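Local atomic coordinates of HP0958 (Helicobacter pylori, PDB entry 3NA7), a protein that probably acts in flagellar biogenesis, as a chaperone in flagellum export and in post-transcriptional gene regulation. Residues Ile11-Leu16 and Asp168-Thr173; Ser22-Ile27 and Glu157-Ile162; Arg28-Asp33 and Glu149-Asn154; Asn39-Lys44 and Glu136-Ala141. All blocks are in the same frame, centred on the assembly; numbering follows the deposited sequence.

Contact 1 (Ile11-Leu16 and Asp168-Thr173); sequences IEISHL and DLVEKT
Leu-169 reaches across to helix 4-22 and packs on Glu-12, Ile-13 and Leu-16. Its CG lies anti to the carbonyl carbon (chi1 -79°), and one branch, CD2, does most of the touching. CD2 meets CB of Glu-12 at 3.6 Å. It also meets CD1 of Leu-16 at 3.6 Å, and these two leucine side chains cross at about a right angle. Ile-13 is buried and runs past Leu-169 in the opposite direction, with its CG1 3.9 Å from CB of Leu-169. The CA atoms of Ile-13 and Leu-169 are 6.7 Å apart, the closest CA pair of the two segments.

The CD1 of Ile-13 goes on to the end of helix 91-171. There it lies 3.5 Å from OG1 of Thr-173 and more loosely against CG2 of Val-170. Thr-173 OG1 stands anti to the carbonyl carbon (chi1 -48°). It is the donor of a 2.8 Å hydrogen bond to O of Leu-169. The donor sits above the carbonyl plane, and the backbone N of Lys-172 reaches the same oxygen from the opposite face. Two bonds therefore grip this carbonyl where the helix gives way to a turn. The hydroxyl is turned back to its own chain, and its contact with Ile-13 is packing.

Tyr-181 of helix 175-188 touches Ile-13 as well. No hydrogen bond links the two segments. Aliphatic side chains packed between antiparallel helices are typical of a coiled-coil hairpin, here near the end where helix 91-171 stops.

Contact 2 (Ser22-Ile27 and Glu157-Ile162); sequences SLEPLI and ETQQII
This is a mixed apolar and polar contact where helix 4-22 is followed by helix 24-85. It joins this junction to helix 91-171, the opposite arm of the coiled-coil hairpin. Leu-23 and Gln-159 carry most of it, and their CA atoms are 7.7 Å apart.

The two side chains slide past each other in opposite directions. CD1 of Leu-23 lies 3.8 Å from CG of Gln-159, so the aliphatic part of the glutamine serves as packing surface. The same CD1 meets CD1 of Ile-162 at 3.7 Å, tip to tip.

The side chains of Gln-159 and Glu-24 cross at about a right angle, though the amide and carboxylate planes are only 29° apart. NE2 of Gln-159 donates to OE2 of Glu-24 over 2.8 Å, and the bond is nearly straight at 166°. The acceptor lies almost in the amide plane. On the glutamate side the bond comes in on the anti side of OE2, somewhat out of the carboxylate plane. Glu-24 is bent at its second torsion, which turns CD out of an extended course. NE2 also bonds to the backbone O of Ile-20, so this one nitrogen is held by residues of both N-terminal helices. OE1 of Gln-159 is 4.1 Å from CD1 of Ile-27.

Around the contact, Ile-162 also packs on Leu-16, Glu-19 and Ile-20 of helix 4-22. Ile-27 also touches Val-152 and Ile-155, further back along helix 91-171. Helix 91-171 thus packs on both helix 4-22 and helix 24-85 here.

Contact 3 (Arg28-Asp33 and Glu149-Asn154); sequences REKRKD and ENEVKN
The antiparallel coiled-coil hairpin continues here, with helix 24-85 against helix 91-171. The axes of the two short segments run at 172° and come within 9.6 Å of each other. Lys-30 and Val-152 have the nearest CA atoms, at 7.2 Å.

The contact is at the surface and has a small apolar middle with charged pairs beside it. CG2 of Val-152 lies 4.1 Å from CG of Arg-31, and these side chains cross at about a right angle. CG2 also lies loosely by CB of Lys-30. Val-152 therefore packs on the aliphatic stems of two basic residues.

Lys-30 and Glu-151 form a salt bridge. NZ of Lys-30 is 3.3 Å from OE1 of Glu-151, and the hydrogen bond within it is weak. Both chains bend at the second torsion, and they cross at about a right angle.

Arg-31 comes near Glu-149, but its stronger partner is Asp-35 of its own helix, which forms a salt bridge with NH2. The link to Glu-149 is a long salt bridge: OE2 lies at the guanidinium edge, 3.9 Å from NH1, with the carboxylate and guanidinium planes 56° apart.

Contact 4 (Asn39-Lys44 and Glu136-Ala141); sequences NDKEAK and ELEKLA
Helical segments 39-44 and 136-141 run antiparallel, with their axes at 156° and 9.5 Å apart at the closest point. The CA atoms of Lys-41 and Leu-137 approach to 6.0 Å.

Leu-137 is the central side chain. Its CG stands anti to the carbonyl carbon (chi1 -66°), and CD1 lies among three residues of the other helix. CD1 is 3.7 Å from CD of Lys-44, whose chain crosses the leucine at about a right angle. It is 3.8 Å from the backbone N of Lys-41 and 3.9 Å from CB of Asp-40. The CB atoms of Lys-41 and Leu-137 are 4.0 Å apart.

This is packing between the two arms of the antiparallel coiled-coil hairpin. A leucine of helix 91-171 sits on the aliphatic parts of polar residues of helix 24-85. Their charged ends go elsewhere: Asp-40 forms a salt bridge with Lys-36, and Lys-44 one with Glu-133 of the opposite arm.

Lys-41 has CG anti to the backbone N (chi1 175°), and its CD comes near the backbone N of Glu-138. Its NZ is 4.2 Å from OE2 of Glu-138, beyond salt-bridge range.

All four contacts join helix 91-171 to the N-terminal side of the hairpin. Contact 1 uses helix 4-22, while contacts 2, 3 and 4 use helix 24-85. Along the chain each is nested inside the loop closed by the one before. Contacts 1 and 2 are partly buried; contacts 3 and 4 are surface contacts. Contact 1 is mainly aliphatic, and contact 2 adds a glutamine-glutamate hydrogen bond. Contact 3 adds a weak and a long ion pair to the packing of one valine, and contact 4 relies on one leucine among lysine and aspartate stems. Contacts 1 and 2 touch through Leu-16 and Ile-162, contacts 2 and 3 through Ile-27 and Val-152. Contacts 1 and 4 lie about 44 Å apart, centre to centre.

Contact 1 (Ile11-Leu16 and Asp168-Thr173)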
# COMPACT_ATOMS: atom_id res chain seq x y z
N ILE A 11 13.85 26.82 -21.25
CA ILE A 11 12.53 27.01 -20.65
C ILE A 11 11.48 26.25 -21.45
O ILE A 11 10.71 25.49 -20.87
CB ILE A 11 12.14 28.50 -20.40
CG1 ILE A 11 13.00 29.09 -19.28
CG2 ILE A 11 10.63 28.63 -20.02
CD1 ILE A 11 13.16 30.62 -19.31
N GLU A 12 11.46 26.41 -22.78
CA GLU A 12 10.54 25.60 -23.60
C GLU A 12 10.73 24.10 -23.36
O GLU A 12 9.76 23.39 -23.18
CB GLU A 12 10.67 25.87 -25.10
CG GLU A 12 10.67 27.34 -25.52
CD GLU A 12 10.30 27.53 -26.99
OE1 GLU A 12 9.08 27.55 -27.29
OE2 GLU A 12 11.21 27.66 -27.82
N ILE A 13 11.98 23.62 -23.37
CA ILE A 13 12.20 22.19 -23.20
C ILE A 13 11.74 21.70 -21.82
O ILE A 13 11.10 20.66 -21.72
CB ILE A 13 13.67 21.76 -23.47
CG1 ILE A 13 14.04 22.03 -24.93
CG2 ILE A 13 13.87 20.26 -23.14
CD1 ILE A 13 15.52 22.31 -25.12
N SER A 14 12.06 22.47 -20.78
CA SER A 14 11.78 22.09 -19.40
C SER A 14 10.28 22.04 -19.15
O SER A 14 9.82 21.26 -18.31
CB SER A 14 12.43 23.05 -18.41
OG SER A 14 11.68 24.26 -18.30
N HIS A 15 9.52 22.86 -19.87
CA HIS A 15 8.06 22.78 -19.78
C HIS A 15 7.49 21.51 -20.40
O HIS A 15 6.49 20.98 -19.89
CB HIS A 15 7.38 24.05 -20.33
CG HIS A 15 7.37 25.18 -19.35
ND1 HIS A 15 7.79 26.46 -19.66
CD2 HIS A 15 7.01 25.21 -18.04
CE1 HIS A 15 7.70 27.22 -18.59
NE2 HIS A 15 7.22 26.50 -17.60
N LEU A 16 8.09 21.04 -21.48
CA LEU A 16 7.67 19.78 -22.10
C LEU A 16 8.06 18.58 -21.23
O LEU A 16 7.32 17.60 -21.16
CB LEU A 16 8.25 19.62 -23.50
CG LEU A 16 7.84 20.62 -24.59
CD1 LEU A 16 8.56 20.28 -25.86
CD2 LEU A 16 6.35 20.63 -24.84
N ASP A 168 12.37 17.63 -31.44
CA ASP A 168 12.43 18.77 -32.37
C ASP A 168 13.09 19.98 -31.73
O ASP A 168 14.00 20.55 -32.33
CB ASP A 168 11.04 19.13 -32.89
CG ASP A 168 10.45 18.05 -33.79
OD1 ASP A 168 11.21 17.23 -34.35
OD2 ASP A 168 9.20 18.03 -33.95
N LEU A 169 12.67 20.34 -30.52
CA LEU A 169 13.32 21.45 -29.79
C LEU A 169 14.81 21.19 -29.43
O LEU A 169 15.64 22.10 -29.55
CB LEU A 169 12.53 21.84 -28.54
CG LEU A 169 11.25 22.71 -28.57
CD1 LEU A 169 10.13 22.24 -29.54
CD2 LEU A 169 10.69 22.86 -27.14
N VAL A 170 15.13 19.98 -29.00
CA VAL A 170 16.50 19.66 -28.53
C VAL A 170 17.47 19.72 -29.71
O VAL A 170 18.59 20.19 -29.58
CB VAL A 170 16.58 18.26 -27.89
CG1 VAL A 170 18.05 17.83 -27.75
CG2 VAL A 170 15.90 18.24 -26.51
N GLU A 171 17.00 19.27 -30.86
CA GLU A 171 17.75 19.22 -32.08
C GLU A 171 18.19 20.61 -32.50
O GLU A 171 19.24 20.74 -33.14
CB GLU A 171 16.89 18.54 -33.17
CG GLU A 171 17.65 18.09 -34.41
CD GLU A 171 17.63 19.12 -35.52
OE1 GLU A 171 16.52 19.38 -36.04
OE2 GLU A 171 18.71 19.65 -35.90
N LYS A 172 17.42 21.63 -32.14
CA LYS A 172 17.75 23.02 -32.43
C LYS A 172 18.56 23.69 -31.33
O LYS A 172 18.86 24.87 -31.43
CB LYS A 172 16.48 23.88 -32.64
CG LYS A 172 15.48 23.43 -33.68
CD LYS A 172 14.32 24.43 -33.69
CE LYS A 172 12.96 23.79 -33.98
NZ LYS A 172 12.79 23.36 -35.41
N THR A 173 18.91 22.96 -30.27
CA THR A 173 19.59 23.56 -29.10
C THR A 173 21.09 23.24 -29.10
O THR A 173 21.49 22.10 -29.32
CB THR A 173 18.98 23.07 -27.75
OG1 THR A 173 17.56 23.18 -27.79
CG2 THR A 173 19.49 23.89 -26.62

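Contact 2 (Ser22-Ile27 and Glu157-Ile162)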
# COMPACT_ATOMS: atom_id res chain seq x y z
N SER A 22 3.94 15.34 -15.38
CA SER A 22 2.77 15.75 -14.59
C SER A 22 1.50 15.03 -15.04
O SER A 22 0.43 15.15 -14.43
CB SER A 22 2.60 17.28 -14.63
OG SER A 22 2.02 17.68 -15.86
N LEU A 23 1.66 14.26 -16.12
CA LEU A 23 0.67 13.34 -16.60
C LEU A 23 0.74 11.99 -15.93
O LEU A 23 -0.13 11.13 -16.15
CB LEU A 23 0.82 13.17 -18.12
CG LEU A 23 0.29 14.36 -18.94
CD1 LEU A 23 0.75 14.26 -20.38
CD2 LEU A 23 -1.25 14.49 -18.87
N GLU A 24 1.77 11.78 -15.13
CA GLU A 24 1.87 10.53 -14.36
C GLU A 24 0.82 10.41 -13.26
O GLU A 24 0.22 9.34 -13.10
CB GLU A 24 3.27 10.34 -13.80
CG GLU A 24 4.32 9.96 -14.86
CD GLU A 24 3.88 8.78 -15.73
OE1 GLU A 24 3.41 7.75 -15.16
OE2 GLU A 24 4.01 8.91 -16.97
N PRO A 25 0.64 11.48 -12.45
CA PRO A 25 -0.49 11.51 -11.52
C PRO A 25 -1.84 11.31 -12.23
O PRO A 25 -2.77 10.76 -11.63
CB PRO A 25 -0.42 12.91 -10.89
CG PRO A 25 0.94 13.42 -11.14
CD PRO A 25 1.65 12.51 -12.13
N LEU A 26 -1.94 11.77 -13.48
CA LEU A 26 -3.21 11.66 -14.23
C LEU A 26 -3.55 10.20 -14.50
O LEU A 26 -4.71 9.79 -14.32
CB LEU A 26 -3.18 12.46 -15.55
CG LEU A 26 -4.53 12.63 -16.28
CD1 LEU A 26 -5.61 13.28 -15.41
CD2 LEU A 26 -4.39 13.39 -17.61
N ILE A 27 -2.55 9.42 -14.90
CA ILE A 27 -2.77 8.00 -15.13
C ILE A 27 -3.21 7.32 -13.84
O ILE A 27 -4.20 6.56 -13.82
CB ILE A 27 -1.52 7.29 -15.64
CG1 ILE A 27 -1.10 7.88 -17.00
CG2 ILE A 27 -1.80 5.77 -15.72
CD1 ILE A 27 0.07 7.16 -17.66
N GLU A 157 -0.05 8.10 -25.46
CA GLU A 157 0.15 8.69 -26.79
C GLU A 157 0.40 10.19 -26.69
O GLU A 157 1.27 10.71 -27.40
CB GLU A 157 -1.01 8.34 -27.71
CG GLU A 157 -1.18 6.81 -27.84
CD GLU A 157 -2.46 6.37 -28.57
OE1 GLU A 157 -2.54 5.17 -28.93
OE2 GLU A 157 -3.37 7.20 -28.78
N THR A 158 -0.28 10.88 -25.78
CA THR A 158 0.05 12.28 -25.54
C THR A 158 1.51 12.48 -25.05
O THR A 158 2.20 13.41 -25.48
CB THR A 158 -0.98 13.02 -24.63
OG1 THR A 158 -2.30 12.88 -25.17
CG2 THR A 158 -0.68 14.50 -24.57
N GLN A 159 1.99 11.62 -24.15
CA GLN A 159 3.36 11.78 -23.67
C GLN A 159 4.35 11.58 -24.82
O GLN A 159 5.33 12.28 -24.89
CB GLN A 159 3.68 10.88 -22.47
CG GLN A 159 2.88 11.25 -21.20
CD GLN A 159 3.14 10.28 -20.04
OE1 GLN A 159 2.75 9.11 -20.08
NE2 GLN A 159 3.81 10.77 -18.99
N GLN A 160 4.05 10.66 -25.74
CA GLN A 160 4.89 10.44 -26.91
C GLN A 160 4.91 11.67 -27.83
O GLN A 160 5.99 12.12 -28.24
CB GLN A 160 4.46 9.18 -27.65
CG GLN A 160 4.46 7.94 -26.77
CD GLN A 160 4.25 6.65 -27.54
OE1 GLN A 160 5.19 6.08 -28.11
NE2 GLN A 160 3.01 6.16 -27.53
N ILE A 161 3.73 12.22 -28.15
CA ILE A 161 3.63 13.48 -28.89
C ILE A 161 4.45 14.57 -28.18
O ILE A 161 5.19 15.27 -28.84
CB ILE A 161 2.15 13.93 -29.12
CG1 ILE A 161 1.46 13.03 -30.15
CG2 ILE A 161 2.07 15.41 -29.57
CD1 ILE A 161 -0.07 12.85 -29.90
N ILE A 162 4.32 14.72 -26.87
CA ILE A 162 5.15 15.70 -26.15
C ILE A 162 6.66 15.38 -26.36
O ILE A 162 7.42 16.27 -26.74
CB ILE A 162 4.77 15.83 -24.65
CG1 ILE A 162 3.29 16.29 -24.49
CG2 ILE A 162 5.66 16.85 -23.96
CD1 ILE A 162 2.65 15.99 -23.11

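Contact 3 (Arg28-Asp33 and Glu149-Asn154)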
# COMPACT_ATOMS: atom_id res chain seq x y z
N ARG A 28 -2.48 7.62 -12.77
CA ARG A 28 -2.83 7.13 -11.44
C ARG A 28 -4.28 7.51 -11.06
O ARG A 28 -5.02 6.64 -10.59
CB ARG A 28 -1.81 7.64 -10.42
CG ARG A 28 -2.00 7.08 -9.00
CD ARG A 28 -2.45 8.16 -8.01
NE ARG A 28 -1.53 9.30 -8.00
CZ ARG A 28 -1.72 10.42 -7.30
NH1 ARG A 28 -2.80 10.57 -6.53
NH2 ARG A 28 -0.82 11.40 -7.38
N GLU A 29 -4.68 8.77 -11.28
CA GLU A 29 -6.05 9.20 -10.94
C GLU A 29 -7.07 8.40 -11.73
O GLU A 29 -8.05 7.97 -11.17
CB GLU A 29 -6.29 10.71 -11.18
CG GLU A 29 -5.77 11.70 -10.11
CD GLU A 29 -6.10 11.31 -8.66
OE1 GLU A 29 -7.27 11.02 -8.33
OE2 GLU A 29 -5.17 11.33 -7.85
N LYS A 30 -6.82 8.21 -13.02
CA LYS A 30 -7.70 7.44 -13.89
C LYS A 30 -7.92 6.00 -13.40
O LYS A 30 -9.02 5.49 -13.49
CB LYS A 30 -7.16 7.42 -15.31
CG LYS A 30 -7.10 8.77 -16.02
CD LYS A 30 -8.44 9.26 -16.42
CE LYS A 30 -8.36 10.47 -17.34
NZ LYS A 30 -9.74 10.98 -17.47
N ARG A 31 -6.85 5.40 -12.87
CA ARG A 31 -6.84 4.02 -12.34
C ARG A 31 -7.35 3.89 -10.90
O ARG A 31 -7.56 2.78 -10.43
CB ARG A 31 -5.43 3.43 -12.42
CG ARG A 31 -4.85 3.30 -13.85
CD ARG A 31 -3.73 2.27 -13.94
NE ARG A 31 -4.17 1.02 -13.30
CZ ARG A 31 -4.66 -0.04 -13.94
NH1 ARG A 31 -4.76 -0.06 -15.27
NH2 ARG A 31 -5.06 -1.09 -13.25
N LYS A 32 -7.53 5.00 -10.20
CA LYS A 32 -7.75 4.92 -8.73
C LYS A 32 -8.89 3.97 -8.30
O LYS A 32 -8.71 3.18 -7.40
CB LYS A 32 -7.93 6.32 -8.11
CG LYS A 32 -8.19 6.29 -6.56
CD LYS A 32 -8.54 7.69 -6.01
CE LYS A 32 -9.06 7.62 -4.55
NZ LYS A 32 -9.35 9.01 -4.01
N ASP A 33 -10.05 4.06 -8.92
CA ASP A 33 -11.20 3.22 -8.55
C ASP A 33 -10.93 1.76 -8.91
O ASP A 33 -11.22 0.85 -8.12
CB ASP A 33 -12.46 3.69 -9.28
CG ASP A 33 -13.04 4.98 -8.72
OD1 ASP A 33 -12.73 5.37 -7.57
OD2 ASP A 33 -13.84 5.60 -9.45
N GLU A 149 -8.36 1.57 -19.29
CA GLU A 149 -7.19 1.22 -20.10
C GLU A 149 -7.11 1.97 -21.44
O GLU A 149 -6.01 2.23 -21.94
CB GLU A 149 -7.05 -0.31 -20.24
CG GLU A 149 -6.96 -0.99 -18.85
CD GLU A 149 -6.41 -2.42 -18.85
OE1 GLU A 149 -6.93 -3.29 -19.61
OE2 GLU A 149 -5.48 -2.68 -18.05
N ASN A 150 -8.26 2.34 -21.99
CA ASN A 150 -8.35 3.19 -23.17
C ASN A 150 -7.92 4.61 -22.85
O ASN A 150 -7.15 5.22 -23.60
CB ASN A 150 -9.79 3.20 -23.71
CG ASN A 150 -9.96 4.10 -24.93
OD1 ASN A 150 -9.21 4.02 -25.91
ND2 ASN A 150 -10.97 4.97 -24.86
N GLU A 151 -8.41 5.12 -21.72
CA GLU A 151 -8.05 6.43 -21.19
C GLU A 151 -6.55 6.56 -20.95
O GLU A 151 -5.96 7.57 -21.29
CB GLU A 151 -8.78 6.69 -19.86
CG GLU A 151 -10.27 6.98 -20.01
CD GLU A 151 -10.61 8.46 -20.06
OE1 GLU A 151 -11.48 8.89 -19.26
OE2 GLU A 151 -10.00 9.18 -20.88
N VAL A 152 -5.97 5.53 -20.33
CA VAL A 152 -4.55 5.48 -20.07
C VAL A 152 -3.76 5.43 -21.39
O VAL A 152 -2.79 6.17 -21.55
CB VAL A 152 -4.20 4.28 -19.13
CG1 VAL A 152 -2.71 4.04 -19.04
CG2 VAL A 152 -4.75 4.53 -17.71
N LYS A 153 -4.19 4.61 -22.34
CA LYS A 153 -3.53 4.55 -23.65
C LYS A 153 -3.48 5.93 -24.36
O LYS A 153 -2.43 6.33 -24.86
CB LYS A 153 -4.19 3.49 -24.53
CG LYS A 153 -3.44 3.21 -25.86
CD LYS A 153 -4.15 2.13 -26.67
CE LYS A 153 -5.53 2.57 -27.16
NZ LYS A 153 -5.42 3.44 -28.36
N ASN A 154 -4.61 6.65 -24.39
CA ASN A 154 -4.66 8.01 -24.93
C ASN A 154 -3.69 8.97 -24.25
O ASN A 154 -3.14 9.85 -24.89
CB ASN A 154 -6.06 8.60 -24.83
CG ASN A 154 -7.03 7.97 -25.79
OD1 ASN A 154 -6.68 7.63 -26.91
ND2 ASN A 154 -8.28 7.80 -25.34

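Contact 4 (Asn39-Lys44 and Glu136-Ala141)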
# COMPACT_ATOMS: atom_id res chain seq x y z
N ASN A 39 -7.09 -4.10 -5.35
CA ASN A 39 -6.37 -4.25 -4.07
C ASN A 39 -7.24 -4.72 -2.91
O ASN A 39 -6.77 -5.47 -2.09
CB ASN A 39 -5.60 -2.97 -3.68
CG ASN A 39 -4.49 -2.59 -4.68
OD1 ASN A 39 -4.24 -1.40 -4.93
ND2 ASN A 39 -3.84 -3.59 -5.27
N ASP A 40 -8.49 -4.25 -2.83
CA ASP A 40 -9.45 -4.68 -1.81
C ASP A 40 -9.76 -6.16 -1.99
O ASP A 40 -9.88 -6.90 -1.02
CB ASP A 40 -10.77 -3.90 -1.91
CG ASP A 40 -10.67 -2.47 -1.38
OD1 ASP A 40 -9.62 -2.11 -0.81
OD2 ASP A 40 -11.67 -1.71 -1.52
N LYS A 41 -9.88 -6.60 -3.25
CA LYS A 41 -10.24 -7.98 -3.56
C LYS A 41 -9.11 -8.90 -3.10
O LYS A 41 -9.37 -9.94 -2.52
CB LYS A 41 -10.49 -8.16 -5.06
CG LYS A 41 -10.74 -9.59 -5.55
CD LYS A 41 -11.12 -9.56 -7.07
CE LYS A 41 -10.27 -10.55 -7.89
NZ LYS A 41 -10.70 -11.98 -7.72
N GLU A 42 -7.87 -8.51 -3.40
CA GLU A 42 -6.69 -9.24 -2.93
C GLU A 42 -6.58 -9.26 -1.39
O GLU A 42 -6.31 -10.31 -0.84
CB GLU A 42 -5.43 -8.66 -3.53
CG GLU A 42 -4.22 -9.48 -3.26
CD GLU A 42 -2.94 -8.67 -3.33
OE1 GLU A 42 -2.78 -7.85 -4.26
OE2 GLU A 42 -2.09 -8.86 -2.45
N ALA A 43 -6.81 -8.13 -0.73
CA ALA A 43 -6.82 -8.06 0.75
C ALA A 43 -7.88 -8.99 1.36
O ALA A 43 -7.63 -9.68 2.35
CB ALA A 43 -7.02 -6.60 1.23
N LYS A 44 -9.07 -9.02 0.77
CA LYS A 44 -10.11 -9.91 1.28
C LYS A 44 -9.76 -11.39 1.04
O LYS A 44 -10.12 -12.25 1.84
CB LYS A 44 -11.45 -9.56 0.68
CG LYS A 44 -11.99 -8.23 1.22
CD LYS A 44 -13.16 -7.76 0.42
CE LYS A 44 -13.57 -6.31 0.82
NZ LYS A 44 -14.37 -6.35 2.06
N GLU A 136 -18.31 -9.02 -5.74
CA GLU A 136 -18.76 -7.64 -6.10
C GLU A 136 -17.58 -6.86 -6.66
O GLU A 136 -17.71 -6.15 -7.64
CB GLU A 136 -19.43 -6.87 -4.93
CG GLU A 136 -20.67 -7.58 -4.33
CD GLU A 136 -21.20 -6.99 -2.98
OE1 GLU A 136 -20.40 -6.62 -2.07
OE2 GLU A 136 -22.45 -6.93 -2.82
N LEU A 137 -16.40 -7.03 -6.05
CA LEU A 137 -15.22 -6.30 -6.48
C LEU A 137 -14.72 -6.73 -7.86
O LEU A 137 -14.23 -5.90 -8.62
CB LEU A 137 -14.10 -6.41 -5.44
CG LEU A 137 -14.44 -5.73 -4.11
CD1 LEU A 137 -13.63 -6.35 -2.98
CD2 LEU A 137 -14.25 -4.20 -4.18
N GLU A 138 -14.80 -8.03 -8.16
CA GLU A 138 -14.49 -8.52 -9.49
C GLU A 138 -15.50 -7.95 -10.51
O GLU A 138 -15.10 -7.49 -11.57
CB GLU A 138 -14.51 -10.06 -9.51
CG GLU A 138 -14.04 -10.66 -10.85
CD GLU A 138 -13.79 -12.17 -10.82
OE1 GLU A 138 -13.16 -12.70 -11.77
OE2 GLU A 138 -14.19 -12.83 -9.84
N LYS A 139 -16.79 -7.98 -10.18
CA LYS A 139 -17.83 -7.35 -11.01
C LYS A 139 -17.44 -5.89 -11.28
O LYS A 139 -17.40 -5.46 -12.44
CB LYS A 139 -19.20 -7.46 -10.35
CG LYS A 139 -20.42 -7.14 -11.25
CD LYS A 139 -21.73 -7.67 -10.63
CE LYS A 139 -23.00 -7.30 -11.44
NZ LYS A 139 -24.19 -8.18 -11.08
N LEU A 140 -17.09 -5.16 -10.21
CA LEU A 140 -16.61 -3.78 -10.32
C LEU A 140 -15.38 -3.64 -11.24
O LEU A 140 -15.41 -2.86 -12.22
CB LEU A 140 -16.41 -3.13 -8.93
CG LEU A 140 -15.99 -1.64 -8.81
CD1 LEU A 140 -17.00 -0.70 -9.48
CD2 LEU A 140 -15.71 -1.19 -7.34
N ALA A 141 -14.33 -4.41 -10.99
CA ALA A 141 -13.10 -4.35 -11.84
C ALA A 141 -13.41 -4.56 -13.32
O ALA A 141 -12.91 -3.83 -14.18
CB ALA A 141 -12.05 -5.38 -11.39